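Local coordinates for protein carbohydrate binding module (Escherichia coli, PDB 2XFD) that binds plant cell-wall sugars such as cellobiose, and probably xylan, in a calcium-dependent manner, at residues 47-52 and 106-111. Residues are numbered along the deposited sequence; the frame is centred on the assembly and turned at random.
Sequences GEIRVA and ISFGNV
With CG of E48 anti to its backbone N (chi1 -177°) and the chain extended beyond CG, the carboxylate is carried across to S107, whose OG is likewise anti to its own N (chi1 175°); S107 OG gives a hydrogen bond of 2.6 Å to E48 OE1, meeting it on the anti side of the carboxylate, somewhat out of its plane. R50, extended from CG to NE, grips the same carboxylate side-on: NE lies 3.0 Å from E48 OE1, which sits in the guanidinium plane, while NH1 binds OE2. S107 OG and R50 NE reach OE1 from opposite faces of the carboxylate, a clamp likely to favour its charged form. An alanine in place of E48 would probably leave the guanidinium of R50 without its acidic mate and the S107 hydroxyl without this acceptor. Strands 48-53 and 104-110 run antiparallel at one border of the four-stranded sheet of this beta-sandwich module, and a beta bulge between the E48–N110 and R50–S107 pairs shifts the register by one residue. Around it, I49 N donates to G109 O and I49 O accepts from F108 N at 2.8 Å. On the buried face, V51 CG2 approaches F108 CE1 obliquely at 3.8 Å, and I67 of the facing sheet touches both side chains. At the C-terminal end of strand 104-110, the side chains of I49 and V111 cross at about a right angle, with I49 CG1 3.7 Å from V111 CG2, while V111 N donates to G47 O.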
# COMPACT_ATOMS: atom_id res chain seq x y z
N GLY A 47 8.41 10.24 -8.78
CA GLY A 47 7.77 9.28 -9.67
C GLY A 47 6.57 8.56 -9.05
O GLY A 47 5.90 9.06 -8.11
N GLU A 48 6.21 7.42 -9.62
CA GLU A 48 4.99 6.71 -9.30
C GLU A 48 5.08 6.17 -7.90
O GLU A 48 5.99 5.43 -7.55
CB GLU A 48 4.79 5.56 -10.22
CG GLU A 48 3.52 4.78 -10.01
CD GLU A 48 3.41 3.50 -10.79
OE1 GLU A 48 2.56 2.68 -10.43
OE2 GLU A 48 4.15 3.30 -11.76
N ILE A 49 4.08 6.45 -7.08
CA ILE A 49 4.00 5.96 -5.71
C ILE A 49 3.28 4.63 -5.70
O ILE A 49 2.20 4.46 -6.25
CB ILE A 49 3.21 6.94 -4.80
CG1 ILE A 49 3.88 8.32 -4.77
CG2 ILE A 49 3.06 6.37 -3.43
CD1 ILE A 49 2.93 9.38 -4.20
N ARG A 50 3.88 3.63 -5.02
CA ARG A 50 3.24 2.36 -4.74
C ARG A 50 3.34 2.04 -3.27
O ARG A 50 4.32 2.37 -2.59
CB ARG A 50 3.90 1.25 -5.55
CG ARG A 50 3.77 1.42 -7.04
CD ARG A 50 4.56 0.40 -7.80
NE ARG A 50 4.37 0.65 -9.21
CZ ARG A 50 5.04 -0.00 -10.17
NH1 ARG A 50 4.89 0.37 -11.43
NH2 ARG A 50 5.81 -1.01 -9.87
N VAL A 51 2.31 1.38 -2.73
CA VAL A 51 2.38 0.73 -1.43
C VAL A 51 2.29 -0.75 -1.70
O VAL A 51 1.32 -1.24 -2.27
CB VAL A 51 1.27 1.17 -0.49
CG1 VAL A 51 1.33 0.39 0.79
CG2 VAL A 51 1.36 2.66 -0.24
N ALA A 52 3.38 -1.46 -1.37
CA ALA A 52 3.54 -2.87 -1.70
C ALA A 52 3.54 -3.72 -0.47
O ALA A 52 4.23 -3.45 0.51
CB ALA A 52 4.85 -3.11 -2.42
N ILE A 106 -0.57 -1.32 -4.57
CA ILE A 106 -1.53 -0.30 -5.01
C ILE A 106 -0.73 0.85 -5.55
O ILE A 106 0.18 1.35 -4.86
CB ILE A 106 -2.48 0.14 -3.90
CG1 ILE A 106 -3.17 -1.06 -3.27
CG2 ILE A 106 -3.46 1.13 -4.46
CD1 ILE A 106 -3.93 -0.78 -2.02
N SER A 107 -1.05 1.32 -6.75
CA SER A 107 -0.41 2.49 -7.33
C SER A 107 -1.25 3.71 -7.10
O SER A 107 -2.43 3.73 -7.35
CB SER A 107 -0.25 2.33 -8.83
OG SER A 107 0.26 3.50 -9.41
N PHE A 108 -0.60 4.78 -6.60
CA PHE A 108 -1.28 6.03 -6.26
C PHE A 108 -0.90 7.18 -7.20
O PHE A 108 -1.18 8.33 -6.94
CB PHE A 108 -0.99 6.45 -4.81
CG PHE A 108 -1.60 5.49 -3.82
CD1 PHE A 108 -0.95 4.35 -3.42
CD2 PHE A 108 -2.81 5.77 -3.24
CE1 PHE A 108 -1.52 3.50 -2.51
CE2 PHE A 108 -3.37 4.95 -2.31
CZ PHE A 108 -2.75 3.79 -1.93
N GLY A 109 -0.31 6.85 -8.33
CA GLY A 109 0.09 7.89 -9.30
C GLY A 109 1.37 8.57 -8.85
O GLY A 109 1.99 8.24 -7.86
N ASN A 110 1.81 9.54 -9.65
CA ASN A 110 3.04 10.25 -9.35
C ASN A 110 2.93 11.18 -8.14
O ASN A 110 1.84 11.60 -7.75
CB ASN A 110 3.44 11.13 -10.56
CG ASN A 110 3.82 10.29 -11.78
OD1 ASN A 110 3.77 10.87 -12.90
ND2 ASN A 110 4.22 9.10 -11.64
N VAL A 111 4.07 11.39 -7.53
CA VAL A 111 4.09 12.30 -6.40
C VAL A 111 3.50 13.61 -6.72
O VAL A 111 2.64 14.19 -6.07
CB VAL A 111 5.55 12.46 -5.79
CG1 VAL A 111 5.60 13.53 -4.68
CG2 VAL A 111 6.11 11.17 -5.34